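Local coordinates for endonuclease and methylase LlaGI (Lactococcus lactis, PDB 5FFJ), which acts as a Type ISP restriction-modification enzyme, probably linking a helicase-like ATPase to an N6-adenine methyltransferase and a DNA-recognition domain, here with its nuclease deleted, at residues V1307-H1312 and Q1353-T1358; N632-A637 and I781-Y786; L1213-Y1218 and D1229-D1234. One frame throughout, in Å; residues are numbered along the deposited sequence.

Contact 1: V1307-H1312 and Q1353-T1358; sequences VKKMKH and QYQVKT. With nucleotides of chain B.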
loop_
_atom_site.group_PDB
_atom_site.type_symbol
_atom_site.label_atom_id
_atom_site.label_comp_id
_atom_site.label_asym_id
_atom_site.label_seq_id
_atom_site.Cartn_x
_atom_site.Cartn_y
_atom_site.Cartn_z
ATOM N N VAL A 1307 22.976 9.639 -23.127
ATOM C CA VAL A 1307 22.043 10.309 -22.238
ATOM C C VAL A 1307 21.827 9.486 -20.973
ATOM O O VAL A 1307 21.783 8.255 -21.020
ATOM C CB VAL A 1307 20.687 10.559 -22.934
ATOM C CG1 VAL A 1307 20.013 9.239 -23.309
ATOM C CG2 VAL A 1307 19.780 11.388 -22.049
ATOM N N LYS A 1308 21.718 10.178 -19.844
ATOM C CA LYS A 1308 21.265 9.570 -18.602
ATOM C C LYS A 1308 19.899 10.155 -18.288
ATOM O O LYS A 1308 18.889 9.449 -18.262
ATOM C CB LYS A 1308 22.249 9.834 -17.459
ATOM C CG LYS A 1308 21.873 9.156 -16.149
ATOM C CD LYS A 1308 22.731 9.645 -14.993
ATOM C CE LYS A 1308 22.419 8.887 -13.712
ATOM N NZ LYS A 1308 23.223 9.380 -12.559
ATOM N N LYS A 1309 19.879 11.465 -18.067
ATOM C CA LYS A 1309 18.637 12.190 -17.855
ATOM C C LYS A 1309 18.842 13.665 -18.160
ATOM O O LYS A 1309 19.648 14.342 -17.520
ATOM C CB LYS A 1309 18.134 12.014 -16.424
ATOM C CG LYS A 1309 16.707 12.492 -16.218
ATOM C CD LYS A 1309 16.155 12.010 -14.890
ATOM C CE LYS A 1309 14.678 12.335 -14.747
ATOM N NZ LYS A 1309 14.033 11.508 -13.687
ATOM N N MET A 1310 18.111 14.152 -19.151
ATOM C CA MET A 1310 18.170 15.556 -19.519
ATOM C C MET A 1310 17.470 16.381 -18.447
ATOM O O MET A 1310 16.550 15.897 -17.789
ATOM C CB MET A 1310 17.526 15.774 -20.890
ATOM C CG MET A 1310 18.248 15.049 -22.024
ATOM S SD MET A 1310 17.303 14.954 -23.558
ATOM C CE MET A 1310 16.771 16.649 -23.742
ATOM N N LYS A 1311 17.913 17.621 -18.263
ATOM C CA LYS A 1311 17.356 18.470 -17.218
ATOM C C LYS A 1311 17.545 19.949 -17.520
ATOM O O LYS A 1311 18.412 20.332 -18.307
ATOM C CB LYS A 1311 18.003 18.141 -15.865
ATOM C CG LYS A 1311 19.251 18.968 -15.546
ATOM C CD LYS A 1311 19.870 18.579 -14.215
ATOM C CE LYS A 1311 20.623 17.263 -14.295
ATOM N NZ LYS A 1311 21.358 16.974 -13.034
ATOM N N HIS A 1312 16.726 20.771 -16.877
ATOM C CA HIS A 1312 16.968 22.203 -16.814
ATOM C C HIS A 1312 17.866 22.464 -15.607
ATOM O O HIS A 1312 17.713 21.805 -14.578
ATOM C CB HIS A 1312 15.656 22.977 -16.697
ATOM C CG HIS A 1312 14.733 22.783 -17.860
ATOM N ND1 HIS A 1312 15.077 23.126 -19.150
ATOM C CD2 HIS A 1312 13.473 22.289 -17.927
ATOM C CE1 HIS A 1312 14.071 22.849 -19.961
ATOM N NE2 HIS A 1312 13.086 22.341 -19.243
ATOM N N GLN A 1353 10.845 11.077 -22.013
ATOM C CA GLN A 1353 10.924 9.761 -22.639
ATOM C C GLN A 1353 12.357 9.306 -22.907
ATOM O O GLN A 1353 12.728 8.182 -22.565
ATOM C CB GLN A 1353 10.127 9.761 -23.945
ATOM C CG GLN A 1353 8.627 9.787 -23.728
ATOM C CD GLN A 1353 8.148 8.573 -22.967
ATOM O OE1 GLN A 1353 8.359 7.439 -23.394
ATOM N NE2 GLN A 1353 7.518 8.802 -21.822
ATOM N N TYR A 1354 13.160 10.165 -23.525
ATOM C CA TYR A 1354 14.543 9.808 -23.825
ATOM C C TYR A 1354 15.393 9.996 -22.580
ATOM O O TYR A 1354 16.007 11.039 -22.354
ATOM C CB TYR A 1354 15.056 10.617 -25.012
ATOM C CG TYR A 1354 14.350 10.196 -26.279
ATOM C CD1 TYR A 1354 13.143 10.774 -26.653
ATOM C CD2 TYR A 1354 14.861 9.178 -27.072
ATOM C CE1 TYR A 1354 12.482 10.369 -27.799
ATOM C CE2 TYR A 1354 14.208 8.768 -28.217
ATOM C CZ TYR A 1354 13.019 9.364 -28.576
ATOM O OH TYR A 1354 12.368 8.956 -29.718
ATOM N N GLN A 1355 15.400 8.936 -21.782
ATOM C CA GLN A 1355 15.931 8.935 -20.433
ATOM C C GLN A 1355 16.150 7.487 -20.020
ATOM O O GLN A 1355 15.333 6.622 -20.331
ATOM C CB GLN A 1355 14.960 9.631 -19.480
ATOM C CG GLN A 1355 15.180 9.339 -18.002
ATOM C CD GLN A 1355 14.046 9.855 -17.121
ATOM O OE1 GLN A 1355 14.007 9.574 -15.922
ATOM N NE2 GLN A 1355 13.119 10.610 -17.711
ATOM N N VAL A 1356 17.243 7.222 -19.316
ATOM C CA VAL A 1356 17.524 5.868 -18.856
ATOM C C VAL A 1356 16.702 5.563 -17.610
ATOM O O VAL A 1356 16.711 6.329 -16.644
ATOM C CB VAL A 1356 19.026 5.672 -18.552
ATOM C CG1 VAL A 1356 19.255 4.444 -17.667
ATOM C CG2 VAL A 1356 19.809 5.540 -19.846
ATOM N N LYS A 1357 15.988 4.444 -17.641
ATOM C CA LYS A 1357 15.247 3.986 -16.474
ATOM C C LYS A 1357 15.008 2.485 -16.530
ATOM O O LYS A 1357 15.066 1.873 -17.598
ATOM C CB LYS A 1357 13.912 4.729 -16.343
ATOM C CG LYS A 1357 13.189 5.048 -17.649
ATOM C CD LYS A 1357 12.070 6.054 -17.383
ATOM C CE LYS A 1357 11.223 6.342 -18.613
ATOM N NZ LYS A 1357 10.210 7.405 -18.337
ATOM N N THR A 1358 14.751 1.901 -15.363
ATOM C CA THR A 1358 14.509 0.470 -15.242
ATOM C C THR A 1358 13.107 0.222 -14.700
ATOM O O THR A 1358 12.536 1.077 -14.020
ATOM C CB THR A 1358 15.533 -0.209 -14.310
ATOM O OG1 THR A 1358 15.216 0.087 -12.944
ATOM C CG2 THR A 1358 16.945 0.269 -14.619
ATOM P P DA B 16 15.767 12.752 -10.336
ATOM O OP1 DA B 16 16.052 13.159 -11.730
ATOM O OP2 DA B 16 16.797 12.028 -9.559
ATOM O "O5'" DA B 16 15.348 14.046 -9.493
ATOM C "C5'" DA B 16 14.259 14.859 -9.923
ATOM C "C4'" DA B 16 14.260 16.193 -9.194
ATOM O "O4'" DA B 16 13.718 16.013 -7.855
ATOM C "C3'" DA B 16 15.636 16.827 -9.011
ATOM O "O3'" DA B 16 15.559 18.247 -9.179
ATOM C "C2'" DA B 16 16.025 16.413 -7.594
ATOM C "C1'" DA B 16 14.681 16.372 -6.880
ATOM N N9 DA B 16 14.610 15.403 -5.786
ATOM C C8 DA B 16 14.955 14.081 -5.831
ATOM N N7 DA B 16 14.774 13.445 -4.699
ATOM C C5 DA B 16 14.271 14.415 -3.850
ATOM C C6 DA B 16 13.874 14.377 -2.500
ATOM N N6 DA B 16 13.927 13.272 -1.751
ATOM N N1 DA B 16 13.416 15.520 -1.951
ATOM C C2 DA B 16 13.362 16.624 -2.708
ATOM N N3 DA B 16 13.708 16.782 -3.986
ATOM C C4 DA B 16 14.160 15.628 -4.503
#
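Three hydrogen bonds, all weak, converge on NZ of Lys-1309: one to Gln-1355, one to the phosphate of nucleotide DA16 of chain B, and one to a further phosphate of the bound DNA. Bonds to phosphates do not read the bases directly, so this lysine probably adds to backbone binding rather than to base recognition. The amide partner is Gln-1355 OE1, 3.0 Å from Lys-1309 NZ, while OP1 of DA16 of chain B stands 3.3 Å from the same nitrogen. Both side chains leave with CG anti to the backbone N (chi1 -168° for Lys-1309 and 162° for Gln-1355) and run on extended, so they travel side by side in the same direction, with Lys-1309 CG 3.9 Å from Gln-1355 CG. Gln-1355 is placed as a second-shell residue and probably helps to aim the ammonium at the DNA; its own NE2 makes a weak bond to Asp-1352 O, which would help to fix the turn of the amide. An alanine in place of Lys-1309 would probably weaken the hold on the DNA backbone and leave Gln-1355 OE1 without its ammonium partner.

The main chains are also tied directly. Val-1356 N donates to Lys-1308 O over 3.0 Å in a nearly straight bond (166° at the hydrogen) lying in the carbonyl plane. Val-1356 CG2 rests 3.6 Å from Val-1307 O, and Val-1307 CG2 lies 3.8 Å from Tyr-1354 O.

Tyr-1354, the centre of an inverse gamma turn, takes the chain out of helix 1346-1353 towards strand 1357-1358. On the apolar side, Ile-1378 of helix 1377-1398 touches Val-1307 and Tyr-1354 and Leu-1382 touches Met-1310, while Thr-1150 of strand 1150-1155 packs against Tyr-1354.

Contact 2: N632-A637 and I781-Y786; sequences NPVSQA and IVLLSY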
loop_
_atom_site.group_PDB
_atom_site.type_symbol
_atom_site.label_atom_id
_atom_site.label_comp_id
_atom_site.label_asym_id
_atom_site.label_seq_id
_atom_site.Cartn_x
_atom_site.Cartn_y
_atom_site.Cartn_z
ATOM N N ASN A 632 -16.988 -7.169 25.693
ATOM C CA ASN A 632 -17.179 -7.206 24.241
ATOM C C ASN A 632 -17.542 -8.600 23.717
ATOM O O ASN A 632 -17.038 -9.602 24.225
ATOM C CB ASN A 632 -15.912 -6.707 23.538
ATOM C CG ASN A 632 -16.004 -6.812 22.028
ATOM O OD1 ASN A 632 -15.678 -7.844 21.444
ATOM N ND2 ASN A 632 -16.451 -5.740 21.387
ATOM N N PRO A 633 -18.420 -8.666 22.698
ATOM C CA PRO A 633 -18.792 -9.951 22.098
ATOM C C PRO A 633 -17.673 -10.595 21.285
ATOM O O PRO A 633 -17.432 -11.793 21.424
ATOM C CB PRO A 633 -19.964 -9.577 21.189
ATOM C CG PRO A 633 -19.723 -8.170 20.842
ATOM C CD PRO A 633 -19.200 -7.564 22.104
ATOM N N VAL A 634 -17.012 -9.813 20.435
ATOM C CA VAL A 634 -15.932 -10.334 19.605
ATOM C C VAL A 634 -14.780 -10.808 20.482
ATOM O O VAL A 634 -14.235 -11.891 20.271
ATOM C CB VAL A 634 -15.419 -9.280 18.608
ATOM C CG1 VAL A 634 -14.262 -9.841 17.785
ATOM C CG2 VAL A 634 -16.549 -8.816 17.698
ATOM N N SER A 635 -14.411 -9.985 21.458
ATOM C CA SER A 635 -13.421 -10.368 22.451
ATOM C C SER A 635 -13.812 -11.694 23.073
ATOM O O SER A 635 -13.061 -12.658 22.996
ATOM C CB SER A 635 -13.295 -9.301 23.535
ATOM O OG SER A 635 -12.853 -8.070 22.993
ATOM N N GLN A 636 -14.996 -11.731 23.677
ATOM C CA GLN A 636 -15.530 -12.955 24.265
ATOM C C GLN A 636 -15.525 -14.097 23.252
ATOM O O GLN A 636 -15.134 -15.217 23.576
ATOM C CB GLN A 636 -16.950 -12.721 24.784
ATOM N N ALA A 637 -15.952 -13.806 22.027
ATOM C CA ALA A 637 -15.970 -14.805 20.964
ATOM C C ALA A 637 -14.556 -15.283 20.654
ATOM O O ALA A 637 -14.342 -16.457 20.351
ATOM C CB ALA A 637 -16.624 -14.244 19.714
ATOM N N ILE A 781 -14.965 -4.004 9.058
ATOM C CA ILE A 781 -14.662 -5.319 8.509
ATOM C C ILE A 781 -13.329 -5.835 9.056
ATOM O O ILE A 781 -13.018 -7.023 8.945
ATOM C CB ILE A 781 -14.637 -5.274 6.959
ATOM C CG1 ILE A 781 -14.384 -6.666 6.376
ATOM C CG2 ILE A 781 -13.592 -4.283 6.464
ATOM C CD1 ILE A 781 -14.686 -6.769 4.898
ATOM N N VAL A 782 -12.558 -4.939 9.667
ATOM C CA VAL A 782 -11.258 -5.286 10.235
ATOM C C VAL A 782 -11.339 -5.410 11.755
ATOM O O VAL A 782 -12.010 -4.618 12.420
ATOM C CB VAL A 782 -10.188 -4.239 9.874
ATOM C CG1 VAL A 782 -8.818 -4.684 10.365
ATOM C CG2 VAL A 782 -10.165 -4.003 8.371
ATOM N N LEU A 783 -10.639 -6.404 12.294
ATOM C CA LEU A 783 -10.638 -6.671 13.730
ATOM C C LEU A 783 -10.119 -5.485 14.540
ATOM O O LEU A 783 -10.820 -4.959 15.404
ATOM C CB LEU A 783 -9.790 -7.909 14.030
ATOM C CG LEU A 783 -9.645 -8.304 15.500
ATOM C CD1 LEU A 783 -10.985 -8.716 16.087
ATOM C CD2 LEU A 783 -8.631 -9.426 15.638
ATOM N N LEU A 784 -8.886 -5.075 14.263
ATOM C CA LEU A 784 -8.242 -4.011 15.027
ATOM C C LEU A 784 -8.939 -2.667 14.860
ATOM O O LEU A 784 -8.915 -1.833 15.766
ATOM C CB LEU A 784 -6.775 -3.885 14.619
ATOM C CG LEU A 784 -5.798 -4.731 15.438
ATOM C CD1 LEU A 784 -6.226 -6.189 15.479
ATOM C CD2 LEU A 784 -4.393 -4.603 14.873
ATOM N N SER A 785 -9.555 -2.455 13.704
ATOM C CA SER A 785 -10.282 -1.220 13.454
ATOM C C SER A 785 -11.595 -1.219 14.231
ATOM O O SER A 785 -12.078 -0.166 14.646
ATOM C CB SER A 785 -10.546 -1.041 11.959
ATOM O OG SER A 785 -9.331 -1.034 11.230
ATOM N N TYR A 786 -12.163 -2.404 14.430
ATOM C CA TYR A 786 -13.402 -2.544 15.189
ATOM C C TYR A 786 -13.183 -2.214 16.664
ATOM O O TYR A 786 -13.890 -1.380 17.231
ATOM C CB TYR A 786 -13.963 -3.961 15.042
ATOM C CG TYR A 786 -15.044 -4.308 16.044
ATOM C CD1 TYR A 786 -14.722 -4.808 17.299
ATOM C CD2 TYR A 786 -16.387 -4.143 15.732
ATOM C CE1 TYR A 786 -15.702 -5.124 18.218
ATOM C CE2 TYR A 786 -17.375 -4.462 16.645
ATOM C CZ TYR A 786 -17.028 -4.950 17.886
ATOM O OH TYR A 786 -18.012 -5.266 18.794
#
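Tyr-786 directs its CB at the start of helix 633-646, with CG anti to the backbone N (chi1 166°), and the ring carries on in that course towards Asn-632 and Val-634. Along the ring, CE1 is the first atom to meet the other segment: Val-634 CG2 lies 3.8 Å from Tyr-786 CE1 on an oblique approach, and the amide nitrogen of Asn-632 comes in at the ring's edge, in its plane. CZ follows, with Val-634 CG2 3.9 Å from Tyr-786 CZ. At the tip, Tyr-786 OH accepts a hydrogen bond of 3.1 Å from Asn-632 ND2, bent to 140° at the hydrogen, and Pro-633 CG lies 3.9 Å from Tyr-786 OH. Amide and ring meet tip to tip with their planes 71° apart.

The asparagine works at both ends of its amide. As the N-cap of helix 633-646 it receives Ser-635 N on OD1, in the carbonyl plane, and Ser-635 OG adds a weak bond to the same oxygen. With OD1 held by the cap, ND2 is probably kept turned towards the tyrosine, so the residue that starts one helix donates to a side chain of the other. Beside it, Val-634 sends its other methyl, CG1, to within 3.9 Å of Leu-783 CD1, an apolar pair crossing obliquely.

Helix 633-646 is part of the coupler and helix 783-797 part of the N-6 DNA methylase, so the buried contact joins the two. The latter helix follows strand 776-780 of the large mixed sheet. Helix 834-841 covers Pro-633, Val-634 and Tyr-786, while Met-608 of the coupler's helix 602-623 packs on Leu-783.

Contact 3: L1213-Y1218 and D1229-D1234; sequences LPRFTY and DNIVSD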
loop_
_atom_site.group_PDB
_atom_site.type_symbol
_atom_site.label_atom_id
_atom_site.label_comp_id
_atom_site.label_asym_id
_atom_site.label_seq_id
_atom_site.Cartn_x
_atom_site.Cartn_y
_atom_site.Cartn_z
ATOM N N LEU A 1213 -7.252 7.652 -36.499
ATOM C CA LEU A 1213 -8.074 7.668 -37.697
ATOM C C LEU A 1213 -7.232 7.306 -38.915
ATOM O O LEU A 1213 -6.633 8.184 -39.536
ATOM C CB LEU A 1213 -8.716 9.045 -37.864
ATOM C CG LEU A 1213 -9.623 9.416 -36.687
ATOM C CD1 LEU A 1213 -9.739 10.915 -36.534
ATOM C CD2 LEU A 1213 -10.997 8.787 -36.865
ATOM N N PRO A 1214 -7.179 6.008 -39.258
ATOM C CA PRO A 1214 -6.267 5.544 -40.309
ATOM C C PRO A 1214 -6.621 6.065 -41.695
ATOM O O PRO A 1214 -7.790 6.304 -41.996
ATOM C CB PRO A 1214 -6.414 4.022 -40.248
ATOM C CG PRO A 1214 -7.772 3.799 -39.709
ATOM C CD PRO A 1214 -8.013 4.912 -38.735
ATOM N N ARG A 1215 -5.598 6.237 -42.525
ATOM C CA ARG A 1215 -5.784 6.661 -43.904
ATOM C C ARG A 1215 -6.151 5.460 -44.764
ATOM O O ARG A 1215 -6.887 5.586 -45.743
ATOM C CB ARG A 1215 -4.513 7.333 -44.431
ATOM C CG ARG A 1215 -4.549 7.718 -45.903
ATOM C CD ARG A 1215 -5.610 8.768 -46.189
ATOM N NE ARG A 1215 -5.615 9.169 -47.595
ATOM C CZ ARG A 1215 -6.238 8.508 -48.567
ATOM N NH1 ARG A 1215 -6.919 7.400 -48.303
ATOM N NH2 ARG A 1215 -6.182 8.958 -49.813
ATOM N N PHE A 1216 -5.636 4.296 -44.377
ATOM C CA PHE A 1216 -5.850 3.064 -45.124
ATOM C C PHE A 1216 -6.273 1.918 -44.212
ATOM O O PHE A 1216 -5.973 1.916 -43.018
ATOM C CB PHE A 1216 -4.576 2.663 -45.872
ATOM C CG PHE A 1216 -4.121 3.666 -46.893
ATOM C CD1 PHE A 1216 -5.013 4.215 -47.796
ATOM C CD2 PHE A 1216 -2.792 4.050 -46.953
ATOM C CE1 PHE A 1216 -4.588 5.134 -48.738
ATOM C CE2 PHE A 1216 -2.364 4.967 -47.890
ATOM C CZ PHE A 1216 -3.262 5.508 -48.784
ATOM N N THR A 1217 -6.974 0.949 -44.791
ATOM C CA THR A 1217 -7.231 -0.327 -44.134
ATOM C C THR A 1217 -6.820 -1.449 -45.077
ATOM O O THR A 1217 -6.964 -1.324 -46.293
ATOM C CB THR A 1217 -8.706 -0.488 -43.743
ATOM O OG1 THR A 1217 -9.540 -0.149 -44.858
ATOM C CG2 THR A 1217 -9.042 0.412 -42.568
ATOM N N TYR A 1218 -6.307 -2.541 -44.514
ATOM C CA TYR A 1218 -5.754 -3.632 -45.313
ATOM C C TYR A 1218 -6.547 -4.927 -45.165
ATOM O O TYR A 1218 -7.339 -5.086 -44.236
ATOM C CB TYR A 1218 -4.293 -3.879 -44.929
ATOM C CG TYR A 1218 -3.353 -2.790 -45.386
ATOM C CD1 TYR A 1218 -2.771 -2.836 -46.643
ATOM C CD2 TYR A 1218 -3.050 -1.715 -44.561
ATOM C CE1 TYR A 1218 -1.913 -1.847 -47.068
ATOM C CE2 TYR A 1218 -2.191 -0.717 -44.979
ATOM C CZ TYR A 1218 -1.627 -0.788 -46.234
ATOM O OH TYR A 1218 -0.769 0.200 -46.660
ATOM N N ASP A 1229 -9.052 2.607 -49.298
ATOM C CA ASP A 1229 -9.175 3.980 -48.827
ATOM C C ASP A 1229 -10.191 4.062 -47.694
ATOM O O ASP A 1229 -11.371 3.775 -47.893
ATOM C CB ASP A 1229 -9.590 4.911 -49.969
ATOM C CG ASP A 1229 -8.479 5.133 -50.978
ATOM O OD1 ASP A 1229 -7.309 4.827 -50.666
ATOM O OD2 ASP A 1229 -8.778 5.625 -52.087
ATOM N N ASN A 1230 -9.728 4.445 -46.507
ATOM C CA ASN A 1230 -10.616 4.623 -45.362
ATOM C C ASN A 1230 -11.250 6.013 -45.366
ATOM O O ASN A 1230 -12.065 6.335 -44.503
ATOM C CB ASN A 1230 -9.860 4.399 -44.049
ATOM C CG ASN A 1230 -10.790 4.302 -42.850
ATOM O OD1 ASN A 1230 -11.804 3.604 -42.889
ATOM N ND2 ASN A 1230 -10.452 5.014 -41.780
ATOM N N ILE A 1231 -10.870 6.829 -46.344
ATOM C CA ILE A 1231 -11.388 8.186 -46.471
ATOM C C ILE A 1231 -11.324 8.585 -47.942
ATOM O O ILE A 1231 -10.511 8.047 -48.691
ATOM C CB ILE A 1231 -10.591 9.181 -45.593
ATOM C CG1 ILE A 1231 -11.200 10.585 -45.665
ATOM C CG2 ILE A 1231 -9.129 9.208 -46.012
ATOM C CD1 ILE A 1231 -10.637 11.542 -44.634
ATOM N N VAL A 1232 -12.184 9.512 -48.353
ATOM C CA VAL A 1232 -12.297 9.890 -49.761
ATOM C C VAL A 1232 -10.951 10.223 -50.401
ATOM O O VAL A 1232 -10.505 9.527 -51.314
ATOM C CB VAL A 1232 -13.225 11.107 -49.941
ATOM C CG1 VAL A 1232 -13.291 11.515 -51.411
ATOM C CG2 VAL A 1232 -14.619 10.798 -49.417
ATOM N N SER A 1233 -10.314 11.286 -49.918
ATOM C CA SER A 1233 -9.105 11.814 -50.544
ATOM C C SER A 1233 -8.065 12.280 -49.527
ATOM O O SER A 1233 -8.367 12.451 -48.345
ATOM C CB SER A 1233 -9.471 12.979 -51.463
ATOM O OG SER A 1233 -10.153 13.990 -50.739
ATOM N N ASP A 1234 -6.839 12.484 -50.001
ATOM C CA ASP A 1234 -5.793 13.096 -49.190
ATOM C C ASP A 1234 -6.227 14.483 -48.733
ATOM O O ASP A 1234 -5.984 14.875 -47.593
ATOM C CB ASP A 1234 -4.478 13.195 -49.972
ATOM C CG ASP A 1234 -3.762 11.866 -50.090
ATOM O OD1 ASP A 1234 -4.433 10.815 -50.029
ATOM O OD2 ASP A 1234 -2.523 11.873 -50.247
#
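Phe-1216 and Asp-1229 form an antiparallel, non-hydrogen-bonded pair with CA atoms 5.1 Å apart, and just beyond it Asn-1230 N donates to Arg-1215 O over 3.2 Å, from above the carbonyl plane. Asn-1230, its CG anti to the backbone N, also gives ND2 to Pro-1214 O at 3.0 Å and to Val-1056 O, while its OD1 is bonded to Ser-1055 OG. Arg-1215 starts off away from the partner segment, then bends at chi2 (64°) so that its end returns. Its chain crosses that of Ile-1231 at about a right angle, CD of Arg-1215 lying 3.6 Å from Ile-1231 CG2.

The two short strands, 1216-1217 and 1228-1229, make a beta hairpin in the specificity domain, and the arginine spans from it to the first turn of helix 1234-1243 through a salt-bridge network. NH2 of Arg-1215 meets Asp-1234 OD1 at 2.6 Å, in the guanidinium plane and nearly along the C-O axis, with the carboxylate plane turned 88° away. NH1 of Arg-1215 reaches Asp-1229 OD1 at 3.5 Å; that oxygen also lies at the edge of the Phe-1216 ring. One face of this ring sits over Arg-1215 CG, and the ring makes a cation-pi contact with Arg-1227.

In the fold
Along the chain the order is contact 2, contact 3, contact 1, each closing before the next opens. Contacts 1 and 3 share the C-terminal specificity domain, yet their centres lie 37 Å apart and their nearest atoms about 20 Å, so they lie in separate parts of it: a loop that reaches DNA phosphates through Lys-1309, packed on the end of helix 1346-1353, and a hairpin about 10 Å from the nucleic acid at its nearest atom. Contact 2, across the chain's centre from both, has its centre 51 Å from that of contact 1 and 65 Å from that of contact 3. This suits an elongated enzyme of consecutive modules, with contact 2 linking two of them and contacts 1 and 3 inside a third.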